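Local structure of inorganic pyrophosphatase (Shewanella sp. AS-11, 6LL8) at residues 200-205 against 217-222; 231-236 against 251-256. The protein probably catalyses the hydrolysis of diphosphate to two phosphates, as a manganese-dependent family II inorganic pyrophosphatase. All coordinates share one frame; numbering follows the deposited sequence.

Interactions 1 and 2 share one mixed sheet in the DHHA2 domain, and their centres lie about 8 Å apart. Strand 211-220, which holds 217-220, is common to both. It pairs antiparallel with the strand holding 203-205 and parallel with the strand holding 251-255. Two probable backbone hydrogen bonds tie the contacts together, L218 N to L252 O at 2.8 Å and V220 N to T254 O at 2.9 Å. Interaction 1 reaches the active site, where K204 binds the imidodiphosphate. Interaction 2 lies behind it, on the side of the sheet covered by helix 230-243. The side chain of L251 is about 11 Å from the ligand.

Interaction 1: 200-205 against 217-222; sequences MRDFKD and QLEVID. With 2PN (imidodiphosphoric acid), chain I.
D202 and Q217 meet through backbone and water. Q217 N gives a weak hydrogen bond to D202 O, 3.0 Å long and bent to 133°. The two side chains lie side by side and point the same way, with carboxylate and amide planes 30° apart. Water 1 joins them, donating to D202 OD2 at 2.6 Å and to Q217 OE1 at 2.8 Å. D202 CG is anti to its own N (chi1 -178°), which turns the carboxylate toward this water. Water 2 accepts from D202 N at 2.8 Å and also lies close to Q217 O. Water 3 accepts from E219 N at 3.0 Å and lies between the D202 and E219 carboxylates. R201 adds only its CB, beside L218 CD2.

K204 runs fully extended beyond CG to the imidodiphosphate. Its NZ donates to O1 at 2.7 Å and to O4 at 3.0 Å, so one ammonium spans both phosphorus groups. A methionine here would probably leave O1 and O4 without this shared donor and its positive charge.

Further out, R294, H96 and K295 also bind the ligand. The two like charges have other mates: D202 OD1 pairs with R294, and E219 OE1 with K187. Q217 NE2 is held by T254 and L292. The arrangement is the open end of a beta hairpin, strands 203-208 and 211-220, at the sheet edge where the DHHA2 domain lines the pyrophosphatase active site.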
# COMPACT_ATOMS: atom_id res chain seq x y z
N MET A 200 3.87 -9.25 8.60
CA MET A 200 2.70 -8.37 8.70
C MET A 200 3.02 -6.93 8.35
O MET A 200 2.09 -6.13 8.34
CB MET A 200 2.11 -8.41 10.11
CG MET A 200 1.59 -9.77 10.52
SD MET A 200 0.40 -10.48 9.43
CE MET A 200 -0.86 -9.24 9.53
N ARG A 201 4.25 -6.58 8.07
CA ARG A 201 4.60 -5.15 7.92
C ARG A 201 3.86 -4.52 6.73
O ARG A 201 3.50 -3.34 6.84
CB ARG A 201 6.10 -5.02 7.72
CG ARG A 201 6.55 -3.59 7.44
CD ARG A 201 7.96 -3.35 7.86
NE ARG A 201 8.06 -3.34 9.30
CZ ARG A 201 9.22 -3.41 9.95
NH1 ARG A 201 10.34 -3.52 9.26
NH2 ARG A 201 9.23 -3.42 11.26
N ASP A 202 3.72 -5.25 5.64
CA ASP A 202 3.12 -4.71 4.41
C ASP A 202 2.27 -5.81 3.81
O ASP A 202 2.59 -6.33 2.73
CB ASP A 202 4.20 -4.22 3.47
CG ASP A 202 3.76 -3.61 2.18
OD1 ASP A 202 2.54 -3.36 2.04
OD2 ASP A 202 4.69 -3.31 1.36
N PHE A 203 1.26 -6.18 4.55
CA PHE A 203 0.44 -7.38 4.32
C PHE A 203 -0.98 -7.00 4.00
O PHE A 203 -1.53 -6.12 4.68
CB PHE A 203 0.51 -8.24 5.59
CG PHE A 203 -0.29 -9.52 5.50
CD1 PHE A 203 -1.62 -9.52 5.87
CD2 PHE A 203 0.31 -10.68 5.04
CE1 PHE A 203 -2.36 -10.69 5.79
CE2 PHE A 203 -0.46 -11.84 4.94
CZ PHE A 203 -1.78 -11.83 5.31
N LYS A 204 -1.55 -7.67 3.01
CA LYS A 204 -2.95 -7.46 2.62
C LYS A 204 -3.63 -8.80 2.40
O LYS A 204 -3.04 -9.70 1.80
CB LYS A 204 -3.05 -6.66 1.33
CG LYS A 204 -2.51 -5.23 1.47
CD LYS A 204 -2.55 -4.51 0.13
CE LYS A 204 -2.03 -3.08 0.25
NZ LYS A 204 -2.06 -2.41 -1.05
N ASP A 205 -4.86 -8.89 2.85
CA ASP A 205 -5.76 -10.00 2.51
C ASP A 205 -6.59 -9.62 1.30
O ASP A 205 -7.04 -8.46 1.15
CB ASP A 205 -6.66 -10.38 3.67
CG ASP A 205 -6.04 -11.31 4.68
OD1 ASP A 205 -5.31 -12.23 4.25
OD2 ASP A 205 -6.28 -11.15 5.89
N GLN A 217 4.67 -8.19 1.54
CA GLN A 217 5.80 -7.73 0.72
C GLN A 217 6.82 -7.05 1.61
O GLN A 217 6.45 -6.31 2.53
CB GLN A 217 5.33 -6.79 -0.38
CG GLN A 217 6.48 -6.35 -1.30
CD GLN A 217 6.04 -5.67 -2.57
OE1 GLN A 217 5.03 -4.97 -2.57
NE2 GLN A 217 6.75 -5.90 -3.66
N LEU A 218 8.09 -7.32 1.34
CA LEU A 218 9.22 -6.65 1.99
C LEU A 218 10.15 -6.15 0.90
O LEU A 218 10.94 -6.93 0.34
CB LEU A 218 9.93 -7.59 2.95
CG LEU A 218 9.09 -8.01 4.14
CD1 LEU A 218 9.65 -9.27 4.78
CD2 LEU A 218 8.97 -6.88 5.15
N GLU A 219 10.09 -4.87 0.61
CA GLU A 219 10.97 -4.21 -0.36
C GLU A 219 12.24 -3.76 0.34
O GLU A 219 12.19 -3.09 1.37
CB GLU A 219 10.30 -2.96 -0.94
CG GLU A 219 9.03 -3.19 -1.74
CD GLU A 219 8.21 -1.91 -1.76
OE1 GLU A 219 7.88 -1.41 -0.65
OE2 GLU A 219 7.95 -1.40 -2.84
N VAL A 220 13.36 -4.18 -0.22
CA VAL A 220 14.68 -3.88 0.36
C VAL A 220 15.67 -3.59 -0.76
O VAL A 220 15.41 -3.90 -1.92
CB VAL A 220 15.18 -5.05 1.24
CG1 VAL A 220 14.24 -5.34 2.39
CG2 VAL A 220 15.42 -6.29 0.41
N ILE A 221 16.83 -3.09 -0.39
CA ILE A 221 17.92 -2.79 -1.35
C ILE A 221 18.73 -4.03 -1.70
O ILE A 221 19.32 -4.05 -2.78
CB ILE A 221 18.80 -1.69 -0.76
CG1 ILE A 221 18.05 -0.36 -0.78
CG2 ILE A 221 20.12 -1.64 -1.50
CD1 ILE A 221 18.67 0.70 0.05
N ASP A 222 18.75 -5.03 -0.83
CA ASP A 222 19.58 -6.24 -0.97
C ASP A 222 18.90 -7.43 -0.31
O ASP A 222 18.77 -7.45 0.92
CB ASP A 222 20.97 -5.95 -0.37
CG ASP A 222 21.96 -7.11 -0.43
OD1 ASP A 222 21.57 -8.16 -0.99
OD2 ASP A 222 23.10 -6.93 0.08
P1 2PN I . -0.04 0.06 -2.53
O1 2PN I . -0.95 0.06 -1.30
O2 2PN I . 1.42 0.06 -2.17
O3 2PN I . -0.41 1.19 -3.47
N1 2PN I . -0.36 -1.34 -3.34
P2 2PN I . 0.47 -2.74 -3.62
O4 2PN I . -0.50 -3.84 -3.21
O5 2PN I . 1.70 -2.74 -2.75
O6 2PN I . 0.79 -2.79 -5.10
O HOH W 1 4.20 -2.72 -1.15
O HOH W 2 4.82 -7.71 4.73
O HOH W 3 7.54 -3.39 1.29

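Interaction 2: 231-236 against 251-256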
# COMPACT_ATOMS: atom_id res chain seq x y z
N ALA A 231 14.00 -19.20 6.63
CA ALA A 231 13.28 -20.38 7.14
C ALA A 231 12.25 -19.96 8.20
O ALA A 231 11.16 -20.56 8.26
CB ALA A 231 14.26 -21.40 7.65
N ASP A 232 12.59 -18.99 9.05
CA ASP A 232 11.65 -18.45 10.08
C ASP A 232 10.46 -17.78 9.40
O ASP A 232 9.34 -17.94 9.86
CB ASP A 232 12.37 -17.50 11.04
CG ASP A 232 13.41 -18.16 11.96
OD1 ASP A 232 13.35 -19.37 12.07
OD2 ASP A 232 14.21 -17.41 12.53
N LEU A 233 10.68 -17.07 8.30
CA LEU A 233 9.55 -16.47 7.55
C LEU A 233 8.66 -17.56 6.98
O LEU A 233 7.43 -17.44 7.03
CB LEU A 233 10.06 -15.55 6.45
CG LEU A 233 10.85 -14.32 6.89
CD1 LEU A 233 11.47 -13.64 5.69
CD2 LEU A 233 9.98 -13.36 7.66
N GLU A 234 9.26 -18.61 6.43
CA GLU A 234 8.50 -19.72 5.84
C GLU A 234 7.65 -20.40 6.91
O GLU A 234 6.47 -20.73 6.67
CB GLU A 234 9.43 -20.70 5.15
CG GLU A 234 10.09 -20.09 3.92
CD GLU A 234 11.06 -21.04 3.26
OE1 GLU A 234 12.04 -21.47 3.93
OE2 GLU A 234 10.84 -21.33 2.07
N ALA A 235 8.22 -20.63 8.09
CA ALA A 235 7.46 -21.26 9.19
C ALA A 235 6.34 -20.33 9.59
O ALA A 235 5.22 -20.78 9.89
CB ALA A 235 8.36 -21.56 10.36
N ASP A 236 6.61 -19.03 9.62
CA ASP A 236 5.60 -18.08 10.09
C ASP A 236 4.42 -17.94 9.13
O ASP A 236 3.27 -17.85 9.59
CB ASP A 236 6.21 -16.73 10.40
CG ASP A 236 5.24 -15.91 11.23
OD1 ASP A 236 4.93 -16.31 12.41
OD2 ASP A 236 4.73 -14.93 10.68
N LEU A 251 4.56 -14.40 0.44
CA LEU A 251 5.42 -13.30 0.93
C LEU A 251 6.42 -12.97 -0.16
O LEU A 251 7.23 -13.81 -0.52
CB LEU A 251 6.11 -13.66 2.24
CG LEU A 251 7.05 -12.60 2.81
CD1 LEU A 251 6.30 -11.31 3.14
CD2 LEU A 251 7.76 -13.11 4.05
N LEU A 252 6.36 -11.75 -0.64
CA LEU A 252 7.30 -11.22 -1.64
C LEU A 252 8.49 -10.60 -0.96
O LEU A 252 8.35 -9.66 -0.17
CB LEU A 252 6.60 -10.14 -2.46
CG LEU A 252 5.43 -10.60 -3.33
CD1 LEU A 252 4.49 -9.43 -3.58
CD2 LEU A 252 5.94 -11.16 -4.65
N LEU A 253 9.67 -11.14 -1.25
CA LEU A 253 10.95 -10.54 -0.81
C LEU A 253 11.47 -9.81 -2.06
O LEU A 253 11.90 -10.45 -3.03
CB LEU A 253 11.91 -11.62 -0.33
CG LEU A 253 11.37 -12.57 0.72
CD1 LEU A 253 12.44 -13.58 1.11
CD2 LEU A 253 10.88 -11.82 1.96
N THR A 254 11.34 -8.50 -2.07
CA THR A 254 11.49 -7.69 -3.29
C THR A 254 12.79 -6.90 -3.20
O THR A 254 12.97 -6.10 -2.30
CB THR A 254 10.30 -6.77 -3.47
OG1 THR A 254 9.12 -7.58 -3.59
CG2 THR A 254 10.47 -5.88 -4.67
N ASP A 255 13.68 -7.14 -4.16
CA ASP A 255 14.96 -6.43 -4.26
C ASP A 255 14.77 -5.30 -5.25
O ASP A 255 14.55 -5.55 -6.45
CB ASP A 255 16.03 -7.43 -4.69
CG ASP A 255 17.42 -6.87 -4.73
OD1 ASP A 255 17.57 -5.76 -5.26
OD2 ASP A 255 18.35 -7.54 -4.15
N ILE A 256 14.83 -4.07 -4.76
CA ILE A 256 14.54 -2.90 -5.62
C ILE A 256 15.70 -2.56 -6.54
O ILE A 256 15.49 -1.79 -7.47
CB ILE A 256 14.08 -1.69 -4.83
CG1 ILE A 256 15.19 -1.04 -4.02
CG2 ILE A 256 12.86 -2.05 -3.99
CD1 ILE A 256 15.10 0.44 -3.93
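On the strand that meets L233 through L251 and L253, the hydroxyl OG1 of T254 is gripped by two groups. Q217 NE2 of the neighbouring strand bonds to it, and S261 OG holds it as well. T254 lies on the face of the sheet turned from the helix. The contact itself belongs to a beta-alpha-beta crossover. Strand 211-220 leads into helix 230-243, and the chain returns as strand 248-255, parallel to the first and next to it.

Helix and strand meet only through leucine side chains, and 102 Å² is buried between the two segments. The closest CA atoms, those of L233 and L251, are 8.4 Å apart, and side chains fill the spacing. L251 and L253 are two residues apart on the strand, so both point at the helix. L252, between them, points the other way and packs on I215, Q217 and M263.

L233 is the helix residue that carries the contact. Its other apolar neighbours are A195 and V199 of helix 195-199, and L264 of strand 260-267. L253 also packs on L218, L223 and F226. Two acids of the helix form salt bridges: E234 with R285 and D236 with R196. Within the helix, A235 N bonds to A231 O at 2.9 Å.

The L233 and L251 side chains cross at about a right angle. L251 has CG anti to its backbone N (chi1 179°), and its CD2 is the branch that meets L233. That methyl lies 4.1 Å from both CB and CD1 of L233. L233 CD1 also touches L253 CD2, at 4.2 Å.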